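Local structure of flavin reductase domain protein, FMN-binding (Shewanella baltica, 3HMZ) at residues 31-36 with 91-96; 42-47 with 106-111; 81-86 with 127-132. The protein binds flavin mononucleotide and is probably an oxidoreductase that uses NAD or NADP. All blocks are in the same frame, centred on the assembly; numbering follows the deposited sequence.

Contact 1: 31-36 with 91-96; sequences TVLVSA and QLTHRV. With FMN (flavin mononucleotide), chain B.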
loop_
_atom_site.group_PDB
_atom_site.type_symbol
_atom_site.label_atom_id
_atom_site.label_comp_id
_atom_site.label_asym_id
_atom_site.label_seq_id
_atom_site.Cartn_x
_atom_site.Cartn_y
_atom_site.Cartn_z
ATOM N N THR A 31 3.715 3.429 4.951
ATOM C CA THR A 31 5.111 3.063 4.830
ATOM C C THR A 31 5.459 2.405 6.174
ATOM O O THR A 31 4.992 2.840 7.226
ATOM C CB THR A 31 5.948 4.294 4.528
ATOM O OG1 THR A 31 5.593 4.735 3.209
ATOM C CG2 THR A 31 7.402 3.997 4.604
ATOM N N VAL A 32 6.224 1.314 6.109
ATOM C CA VAL A 32 6.566 0.536 7.273
ATOM C C VAL A 32 8.046 0.489 7.534
ATOM O O VAL A 32 8.846 0.947 6.704
ATOM C CB VAL A 32 6.028 -0.916 7.148
ATOM C CG1 VAL A 32 4.517 -0.907 6.856
ATOM C CG2 VAL A 32 6.739 -1.697 6.030
ATOM N N LEU A 33 8.393 -0.022 8.711
ATOM C CA LEU A 33 9.785 -0.408 9.001
ATOM C C LEU A 33 9.828 -1.935 8.978
ATOM O O LEU A 33 8.964 -2.603 9.529
ATOM C CB LEU A 33 10.288 0.122 10.344
ATOM C CG LEU A 33 10.041 1.593 10.602
ATOM C CD1 LEU A 33 10.536 1.912 12.018
ATOM C CD2 LEU A 33 10.641 2.505 9.553
ATOM N N VAL A 34 10.839 -2.471 8.309
ATOM C CA VAL A 34 11.105 -3.914 8.239
ATOM C C VAL A 34 12.294 -4.172 9.154
ATOM O O VAL A 34 13.353 -3.559 9.011
ATOM C CB VAL A 34 11.455 -4.391 6.803
ATOM C CG1 VAL A 34 11.607 -5.941 6.752
ATOM C CG2 VAL A 34 10.410 -3.845 5.780
ATOM N N SER A 35 12.104 -5.036 10.139
ATOM C CA SER A 35 13.225 -5.440 11.006
ATOM C C SER A 35 13.456 -6.935 10.970
ATOM O O SER A 35 12.524 -7.734 10.791
ATOM C CB SER A 35 13.001 -4.937 12.415
ATOM O OG SER A 35 11.828 -5.508 12.963
ATOM N N ALA A 36 14.711 -7.314 11.227
ATOM C CA ALA A 36 15.100 -8.714 11.163
ATOM C C ALA A 36 16.376 -8.923 11.957
ATOM O O ALA A 36 17.100 -7.962 12.234
ATOM C CB ALA A 36 15.270 -9.182 9.672
ATOM N N GLN A 91 12.071 11.294 11.147
ATOM C CA GLN A 91 13.524 11.287 10.883
ATOM C C GLN A 91 14.057 9.862 10.930
ATOM O O GLN A 91 14.831 9.465 10.064
ATOM C CB GLN A 91 14.339 12.148 11.864
ATOM C CG GLN A 91 13.867 13.548 12.144
ATOM C CD GLN A 91 13.457 14.376 10.958
ATOM O OE1 GLN A 91 14.073 14.317 9.905
ATOM N NE2 GLN A 91 12.452 15.256 11.163
ATOM N N LEU A 92 13.627 9.083 11.923
ATOM C CA LEU A 92 14.042 7.691 12.056
ATOM C C LEU A 92 13.737 6.906 10.784
ATOM O O LEU A 92 14.577 6.154 10.263
ATOM C CB LEU A 92 13.360 7.023 13.250
ATOM C CG LEU A 92 13.660 5.561 13.614
ATOM C CD1 LEU A 92 13.322 5.248 15.101
ATOM C CD2 LEU A 92 12.923 4.570 12.727
ATOM N N THR A 93 12.521 7.122 10.271
ATOM C CA THR A 93 12.061 6.364 9.088
ATOM C C THR A 93 12.896 6.690 7.864
ATOM O O THR A 93 13.389 5.794 7.167
ATOM C CB THR A 93 10.576 6.597 8.849
ATOM O OG1 THR A 93 9.841 6.174 10.010
ATOM C CG2 THR A 93 10.075 5.846 7.616
ATOM N N HIS A 94 13.121 7.976 7.661
ATOM C CA HIS A 94 13.925 8.382 6.528
ATOM C C HIS A 94 15.377 7.926 6.666
ATOM O O HIS A 94 15.973 7.454 5.702
ATOM C CB HIS A 94 13.832 9.893 6.348
ATOM C CG HIS A 94 14.396 10.351 5.044
ATOM N ND1 HIS A 94 15.636 10.913 4.986
ATOM C CD2 HIS A 94 13.977 10.199 3.763
ATOM C CE1 HIS A 94 15.929 11.193 3.722
ATOM N NE2 HIS A 94 14.934 10.780 2.957
ATOM N N ARG A 95 15.906 7.993 7.891
ATOM C CA ARG A 95 17.299 7.611 8.147
ATOM C C ARG A 95 17.548 6.137 7.921
ATOM O O ARG A 95 18.538 5.767 7.273
ATOM C CB ARG A 95 17.738 7.998 9.561
ATOM C CG ARG A 95 17.936 9.482 9.761
ATOM C CD ARG A 95 18.391 9.754 11.195
ATOM N NE ARG A 95 18.422 11.178 11.471
ATOM C CZ ARG A 95 18.986 11.723 12.538
ATOM N NH1 ARG A 95 19.604 10.967 13.422
ATOM N NH2 ARG A 95 18.949 13.035 12.704
ATOM N N VAL A 96 16.671 5.277 8.450
ATOM C CA VAL A 96 16.866 3.823 8.253
ATOM C C VAL A 96 16.676 3.403 6.798
ATOM O O VAL A 96 17.154 2.343 6.412
ATOM C CB VAL A 96 16.011 2.923 9.171
ATOM C CG1 VAL A 96 16.353 3.212 10.675
ATOM C CG2 VAL A 96 14.525 3.085 8.908
HETATM N N1 FMN B . 13.837 -0.474 -0.121
HETATM C C2 FMN B . 13.213 -1.627 -0.534
HETATM O O2 FMN B . 13.901 -2.593 -0.862
HETATM N N3 FMN B . 11.832 -1.679 -0.542
HETATM C C4 FMN B . 11.046 -0.625 -0.193
HETATM O O4 FMN B . 9.794 -0.754 -0.256
HETATM C C4A FMN B . 11.696 0.553 0.207
HETATM N N5 FMN B . 10.972 1.665 0.596
HETATM C C5A FMN B . 11.573 2.769 1.183
HETATM C C6 FMN B . 10.807 3.806 1.737
HETATM C C7 FMN B . 11.408 4.925 2.305
HETATM C C7M FMN B . 10.577 6.014 2.909
HETATM C C8 FMN B . 12.802 5.012 2.318
HETATM C C8M FMN B . 13.506 6.214 2.917
HETATM C C9 FMN B . 13.546 3.973 1.776
HETATM C C9A FMN B . 12.982 2.843 1.202
HETATM N N10 FMN B . 13.717 1.787 0.670
HETATM C C10 FMN B . 13.089 0.627 0.245
HETATM C "C1'" FMN B . 15.218 1.744 0.760
HETATM C "C2'" FMN B . 15.782 0.971 1.961
HETATM O "O2'" FMN B . 15.084 1.280 3.179
HETATM C "C3'" FMN B . 17.254 1.356 2.051
HETATM O "O3'" FMN B . 17.929 0.864 0.897
HETATM C "C4'" FMN B . 17.929 0.953 3.377
HETATM O "O4'" FMN B . 19.096 1.759 3.506
HETATM C "C5'" FMN B . 18.305 -0.512 3.468
HETATM O "O5'" FMN B . 18.979 -0.702 4.713
HETATM P P FMN B . 19.805 -2.045 4.984
HETATM O O1P FMN B . 20.512 -1.748 6.295
HETATM O O2P FMN B . 18.873 -3.223 5.042
HETATM O O3P FMN B . 20.774 -2.233 3.846
#
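Leu33 reaches from strand 32-36 in the split beta-barrel of the flavin reductase-like FMN-binding family to three residues of helix 91-96, which lies over this strand beside the flavin. The two short axes come within 9.5 Å of each other and run at 53°. The tight part of the contact is the branched end of Leu33. Its CG stands anti to the carbonyl carbon (chi1 -49°), and the two methyls beyond it part company: CD1 meets Leu92 CD2 at 3.6 Å, whereas CD2 packs against both branches of Thr93, with Thr93 OG1 at 3.8 Å, and also reaches Val96 CG2 at 4.0 Å. The chains of Leu33 and Leu92 cross obliquely. No hydrogen bond joins the segments; Thr93 OG1 is instead bonded to Gln89 O, just before the helix, which turns its polar atom back to the backbone. Packing is looser at Thr31, whose CG2 stays 4.4 Å from Thr93 CG2, while its OG1 is bonded to Tyr183 N. The outer side of the helix faces solvent, and Arg95 is exposed there. Toward the cofactor the contact ends in the flavin pocket: His94 CD2 lies 4.1 Å from the FMN methyl C8M, and Val96 O comes to 3.4 Å from FMN C4'.

Contact 2: 42-47 with 106-111; sequences DNVMAA and NKLLNC. With FMN (flavin mononucleotide), chain B; EDO (1,2-ethanediol), chain F.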
loop_
_atom_site.group_PDB
_atom_site.type_symbol
_atom_site.label_atom_id
_atom_site.label_comp_id
_atom_site.label_asym_id
_atom_site.label_seq_id
_atom_site.Cartn_x
_atom_site.Cartn_y
_atom_site.Cartn_z
ATOM N N ASP A 42 20.852 -7.368 14.626
ATOM C CA ASP A 42 19.555 -6.788 14.250
ATOM C C ASP A 42 19.717 -5.713 13.197
ATOM O O ASP A 42 20.739 -5.033 13.104
ATOM C CB ASP A 42 18.888 -6.183 15.501
ATOM C CG ASP A 42 18.463 -7.230 16.504
ATOM O OD1 ASP A 42 17.960 -8.275 16.090
ATOM O OD2 ASP A 42 18.562 -7.000 17.724
ATOM N N ASN A 43 18.661 -5.535 12.411
ATOM C CA ASN A 43 18.626 -4.475 11.456
ATOM C C ASN A 43 17.196 -3.994 11.240
ATOM O O ASN A 43 16.244 -4.707 11.531
ATOM C CB ASN A 43 19.222 -4.860 10.107
ATOM C CG ASN A 43 19.675 -3.666 9.306
ATOM O OD1 ASN A 43 19.890 -2.575 9.842
ATOM N ND2 ASN A 43 19.842 -3.873 7.999
ATOM N N VAL A 44 17.103 -2.758 10.784
ATOM C CA VAL A 44 15.837 -2.114 10.456
ATOM C C VAL A 44 16.068 -1.300 9.158
ATOM O O VAL A 44 17.060 -0.603 9.033
ATOM C CB VAL A 44 15.361 -1.156 11.591
ATOM C CG1 VAL A 44 13.993 -0.476 11.220
ATOM C CG2 VAL A 44 15.339 -1.853 12.974
HETATM N N MSE A 45 15.106 -1.369 8.238
HETATM C CA MSE A 45 15.053 -0.505 7.061
HETATM C C MSE A 45 13.620 -0.002 6.859
HETATM O O MSE A 45 12.696 -0.494 7.503
HETATM C CB MSE A 45 15.509 -1.239 5.793
HETATM C CG MSE A 45 14.648 -2.442 5.401
HETATM SE SE MSE A 45 15.099 -3.178 3.695
HETATM C CE MSE A 45 13.600 -2.591 2.643
ATOM N N ALA A 46 13.473 0.978 5.971
ATOM C CA ALA A 46 12.157 1.504 5.596
ATOM C C ALA A 46 11.672 0.770 4.342
ATOM O O ALA A 46 12.469 0.452 3.435
ATOM C CB ALA A 46 12.192 2.993 5.343
ATOM N N ALA A 47 10.375 0.475 4.299
ATOM C CA ALA A 47 9.734 -0.088 3.109
ATOM C C ALA A 47 8.379 0.559 2.852
ATOM O O ALA A 47 7.465 0.443 3.679
ATOM C CB ALA A 47 9.573 -1.622 3.176
ATOM N N ASN A 106 26.968 0.436 13.437
ATOM C CA ASN A 106 26.235 1.228 14.414
ATOM C C ASN A 106 25.003 1.887 13.818
ATOM O O ASN A 106 24.497 2.820 14.401
ATOM C CB ASN A 106 27.156 2.294 15.044
ATOM C CG ASN A 106 28.269 1.686 15.883
ATOM O OD1 ASN A 106 29.421 2.170 15.836
ATOM N ND2 ASN A 106 27.979 0.627 16.592
ATOM N N LYS A 107 24.521 1.416 12.671
ATOM C CA LYS A 107 23.335 2.016 12.034
ATOM C C LYS A 107 22.209 2.347 13.013
ATOM O O LYS A 107 21.693 3.470 12.997
ATOM C CB LYS A 107 22.796 1.089 10.933
ATOM C CG LYS A 107 21.525 1.590 10.304
ATOM C CD LYS A 107 21.023 0.708 9.206
ATOM C CE LYS A 107 19.710 1.290 8.627
ATOM N NZ LYS A 107 19.115 0.385 7.580
ATOM N N LEU A 108 21.825 1.372 13.828
ATOM C CA LEU A 108 20.665 1.558 14.709
ATOM C C LEU A 108 20.877 2.678 15.700
ATOM O O LEU A 108 19.989 3.523 15.850
ATOM C CB LEU A 108 20.202 0.242 15.324
ATOM C CG LEU A 108 19.814 -0.831 14.297
ATOM C CD1 LEU A 108 19.233 -2.038 15.029
ATOM C CD2 LEU A 108 18.794 -0.371 13.181
ATOM N N LEU A 109 22.063 2.744 16.327
ATOM C CA LEU A 109 22.285 3.864 17.255
ATOM C C LEU A 109 22.368 5.190 16.469
ATOM O O LEU A 109 21.874 6.204 16.966
ATOM C CB LEU A 109 23.424 3.639 18.279
ATOM C CG LEU A 109 24.907 3.770 17.991
ATOM C CD1 LEU A 109 25.306 5.165 17.475
ATOM C CD2 LEU A 109 25.715 3.466 19.198
ATOM N N ASN A 110 22.927 5.195 15.256
ATOM C CA ASN A 110 22.970 6.395 14.413
ATOM C C ASN A 110 21.606 6.925 14.007
ATOM O O ASN A 110 21.396 8.140 13.910
ATOM C CB ASN A 110 23.724 6.112 13.097
ATOM C CG ASN A 110 25.160 5.730 13.302
ATOM O OD1 ASN A 110 25.769 5.892 14.396
ATOM N ND2 ASN A 110 25.728 5.160 12.230
ATOM N N CYS A 111 20.671 6.010 13.782
ATOM C CA CYS A 111 19.339 6.333 13.303
ATOM C C CYS A 111 18.350 6.573 14.460
ATOM O O CYS A 111 17.213 6.944 14.206
ATOM C CB CYS A 111 18.816 5.220 12.383
ATOM S SG CYS A 111 19.663 5.083 10.791
HETATM N N1 FMN B . 13.837 -0.474 -0.121
HETATM C C2 FMN B . 13.213 -1.627 -0.534
HETATM O O2 FMN B . 13.901 -2.593 -0.862
HETATM N N3 FMN B . 11.832 -1.679 -0.542
HETATM C C4 FMN B . 11.046 -0.625 -0.193
HETATM O O4 FMN B . 9.794 -0.754 -0.256
HETATM C C4A FMN B . 11.696 0.553 0.207
HETATM N N5 FMN B . 10.972 1.665 0.596
HETATM C C5A FMN B . 11.573 2.769 1.183
HETATM C C6 FMN B . 10.807 3.806 1.737
HETATM C C7 FMN B . 11.408 4.925 2.305
HETATM C C7M FMN B . 10.577 6.014 2.909
HETATM C C8 FMN B . 12.802 5.012 2.318
HETATM C C8M FMN B . 13.506 6.214 2.917
HETATM C C9 FMN B . 13.546 3.973 1.776
HETATM C C9A FMN B . 12.982 2.843 1.202
HETATM N N10 FMN B . 13.717 1.787 0.670
HETATM C C10 FMN B . 13.089 0.627 0.245
HETATM C "C1'" FMN B . 15.218 1.744 0.760
HETATM C "C2'" FMN B . 15.782 0.971 1.961
HETATM O "O2'" FMN B . 15.084 1.280 3.179
HETATM C "C3'" FMN B . 17.254 1.356 2.051
HETATM O "O3'" FMN B . 17.929 0.864 0.897
HETATM C "C4'" FMN B . 17.929 0.953 3.377
HETATM O "O4'" FMN B . 19.096 1.759 3.506
HETATM C "C5'" FMN B . 18.305 -0.512 3.468
HETATM O "O5'" FMN B . 18.979 -0.702 4.713
HETATM P P FMN B . 19.805 -2.045 4.984
HETATM O O1P FMN B . 20.512 -1.748 6.295
HETATM O O2P FMN B . 18.873 -3.223 5.042
HETATM O O3P FMN B . 20.774 -2.233 3.846
HETATM C C1 EDO F . 15.564 10.496 16.012
HETATM O O1 EDO F . 16.394 10.090 17.118
HETATM C C2 EDO F . 15.535 9.395 14.968
HETATM O O2 EDO F . 16.695 9.449 14.165
#
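Lys107, at the start of helix 107-111, stretches to strand 42-47 of the barrel sheet and enters the phosphate end of the FMN site. From CB the chain runs out fully extended, with CG anti to the backbone N (chi1 176°). Its CD passes Asn43 OD1 at 3.5 Å, the two side chains crossing at about a right angle. CE then lies 3.3 Å from Val44 O, and NZ closes on that same carbonyl in a 2.7 Å hydrogen bond, the donor tilted 18° from the carbonyl plane. NZ also donates to FMN O1P and, weakly, to FMN O5', while Val96 O is a further acceptor, so the ammonium ties strand, helix and cofactor together; its positive charge would probably offset the negative charge of the phosphate. Asn43 shares the phosphate oxygen: its ND2 bonds FMN O1P at 2.8 Å, nearly straight at 173°. Its OD1, in contrast, is buried with no hydrogen-bond partner. One residue on, Leu108 makes the apolar half of the contact, with CD2 against Val44 CG2 at 3.8 Å and CD1 3.9 Å from Asp42 O. Further along the strand, Ala46 O accepts a bond from the ribityl O2', and the selenomethionine Met45, bent at chi3, brings its CE to 3.3 Å from FMN C2.

Contact 3: 81-86 with 127-132; sequences VIQVPT and AGCSAW. With EDO (1,2-ethanediol), chain E.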
loop_
_atom_site.group_PDB
_atom_site.type_symbol
_atom_site.label_atom_id
_atom_site.label_comp_id
_atom_site.label_asym_id
_atom_site.label_seq_id
_atom_site.Cartn_x
_atom_site.Cartn_y
_atom_site.Cartn_z
ATOM N N VAL A 81 9.865 -8.605 11.214
ATOM C CA VAL A 81 8.762 -7.838 11.771
ATOM C C VAL A 81 8.492 -6.677 10.790
ATOM O O VAL A 81 9.414 -6.038 10.236
ATOM C CB VAL A 81 9.033 -7.275 13.183
ATOM C CG1 VAL A 81 7.855 -6.389 13.681
ATOM C CG2 VAL A 81 9.338 -8.409 14.186
ATOM N N ILE A 82 7.200 -6.461 10.566
ATOM C CA ILE A 82 6.687 -5.274 9.841
ATOM C C ILE A 82 6.018 -4.425 10.908
ATOM O O ILE A 82 5.197 -4.905 11.687
ATOM C CB ILE A 82 5.668 -5.647 8.760
ATOM C CG1 ILE A 82 6.352 -6.463 7.646
ATOM C CG2 ILE A 82 4.965 -4.411 8.179
ATOM C CD1 ILE A 82 7.459 -5.712 6.907
ATOM N N GLN A 83 6.399 -3.162 10.974
ATOM C CA GLN A 83 5.835 -2.262 11.964
ATOM C C GLN A 83 5.545 -0.906 11.351
ATOM O O GLN A 83 6.186 -0.490 10.402
ATOM C CB GLN A 83 6.732 -2.156 13.213
ATOM C CG GLN A 83 8.204 -1.827 12.950
ATOM C CD GLN A 83 9.115 -2.952 13.291
ATOM O OE1 GLN A 83 9.264 -3.250 14.490
ATOM N NE2 GLN A 83 9.752 -3.558 12.279
ATOM N N VAL A 84 4.537 -0.249 11.907
ATOM C CA VAL A 84 4.004 1.001 11.389
ATOM C C VAL A 84 4.574 2.171 12.166
ATOM O O VAL A 84 4.194 2.375 13.327
ATOM C CB VAL A 84 2.453 0.987 11.459
ATOM C CG1 VAL A 84 1.895 2.258 10.869
ATOM C CG2 VAL A 84 1.853 -0.242 10.689
ATOM N N PRO A 85 5.464 2.955 11.552
ATOM C CA PRO A 85 6.020 4.104 12.246
ATOM C C PRO A 85 4.997 5.254 12.323
ATOM O O PRO A 85 3.963 5.253 11.639
ATOM C CB PRO A 85 7.244 4.466 11.397
ATOM C CG PRO A 85 6.842 4.084 10.046
ATOM C CD PRO A 85 6.098 2.784 10.247
ATOM N N THR A 86 5.330 6.200 13.182
ATOM C CA THR A 86 4.519 7.374 13.433
ATOM C C THR A 86 5.182 8.618 12.857
ATOM O O THR A 86 6.371 8.620 12.548
ATOM C CB THR A 86 4.367 7.602 14.927
ATOM O OG1 THR A 86 5.653 7.937 15.446
ATOM C CG2 THR A 86 3.737 6.402 15.618
ATOM N N ALA A 127 10.662 0.217 19.045
ATOM C CA ALA A 127 9.938 1.024 20.027
ATOM C C ALA A 127 9.380 2.299 19.401
ATOM O O ALA A 127 10.018 2.888 18.528
ATOM C CB ALA A 127 10.859 1.422 21.219
ATOM N N GLY A 128 8.175 2.675 19.813
ATOM C CA GLY A 128 7.543 3.912 19.399
ATOM C C GLY A 128 6.582 3.790 18.235
ATOM O O GLY A 128 5.856 4.738 17.927
ATOM N N CYS A 129 6.586 2.642 17.542
ATOM C CA CYS A 129 5.674 2.443 16.416
ATOM C C CYS A 129 4.255 2.273 16.966
ATOM O O CYS A 129 4.051 2.116 18.184
ATOM C CB CYS A 129 6.071 1.201 15.637
ATOM S SG CYS A 129 7.705 1.380 14.864
ATOM N N SER A 130 3.283 2.353 16.068
ATOM C CA SER A 130 1.890 2.162 16.447
ATOM C C SER A 130 1.436 0.702 16.410
ATOM O O SER A 130 0.460 0.365 17.062
ATOM C CB SER A 130 0.970 3.022 15.598
ATOM O OG SER A 130 1.119 2.696 14.248
ATOM N N ALA A 131 2.094 -0.119 15.594
ATOM C CA ALA A 131 1.662 -1.494 15.393
ATOM C C ALA A 131 2.813 -2.318 14.881
ATOM O O ALA A 131 3.727 -1.778 14.231
ATOM C CB ALA A 131 0.489 -1.519 14.360
ATOM N N TRP A 132 2.767 -3.624 15.187
ATOM C CA TRP A 132 3.800 -4.576 14.825
ATOM C C TRP A 132 3.160 -5.888 14.383
ATOM O O TRP A 132 2.186 -6.334 14.997
ATOM C CB TRP A 132 4.702 -4.884 16.010
ATOM C CG TRP A 132 5.317 -3.694 16.697
ATOM C CD1 TRP A 132 6.579 -3.213 16.514
ATOM C CD2 TRP A 132 4.711 -2.870 17.700
ATOM N NE1 TRP A 132 6.789 -2.111 17.310
ATOM C CE2 TRP A 132 5.652 -1.875 18.041
ATOM C CE3 TRP A 132 3.459 -2.844 18.300
ATOM C CZ2 TRP A 132 5.383 -0.914 18.983
ATOM C CZ3 TRP A 132 3.190 -1.904 19.230
ATOM C CH2 TRP A 132 4.150 -0.940 19.565
HETATM C C1 EDO E . 6.838 -0.347 23.766
HETATM O O1 EDO E . 7.445 -1.621 24.053
HETATM C C2 EDO E . 7.267 0.081 22.379
HETATM O O2 EDO E . 6.805 1.363 21.978
HETATM O O HOH W 1 1.355 5.179 12.989
HETATM O O HOH W 2 6.407 7.332 18.059
#
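Antiparallel pairing within the barrel sheet joins strand 79-84 to the start of strand 131-138, and the turn before the latter folds against the residues that follow Val84. Gln83 and Trp132 form a non-hydrogen-bonded pair, their CA atoms 4.2 Å apart and their side chains on the same face. Two backbone bonds follow: Val84 N donates to Ala131 O, and Ser130 N to Val84 O at 2.9 Å, the latter nearly along the C=O axis. The Gln83 amide stands almost upright to the indole, their planes 86° apart, with OE1 in the ring plane at the edge, 3.4 Å from Trp132 CD1. Gln83 CG sits between the backbone N and the carbonyl carbon (chi1 52°) and packs 3.8 Å from Cys129 SG. Both Gln83 OE1 and Trp132 NE1 are bonded to the backbone of Val126, OE1 to its N and NE1 to its O, while Phe116 meets the indole edge-to-face. A leucine in place of Trp132 would probably leave Val126 O without its indole donor and open a gap beside Gln83 and Phe116. On the other face Val84 CG2 packs 4.1 Å from Ala131 CB. Nearby, one water bridges Pro85 O and Ser130 OG, and a second links Thr86 OG1 to Gly128 O, while Thr86 CG2 lies 3.5 Å from that same carbonyl. Such antiparallel pairing of neighbouring strands builds the FMN-binding split barrel.

All three contacts reach one antiparallel sheet, in which strand 32-38 lies between 41-55 and 79-84. Contacts 1 and 2, with centres 7 Å apart, are joined by backbone bonds such as Val34 N to Met45 O (2.8 Å), and their helices follow each other in the chain. Both touch FMN: contact 1 near the dimethyl end of the flavin and the ribityl chain, contact 2 from the flavin ring along the ribityl chain to the phosphate. Contact 3, centred about 9 Å from contact 1, continues the sheet through Leu33 N to Gln83 O (2.8 Å). Its Pro85 side chain is about 8 Å from FMN, and it does not touch contact 2.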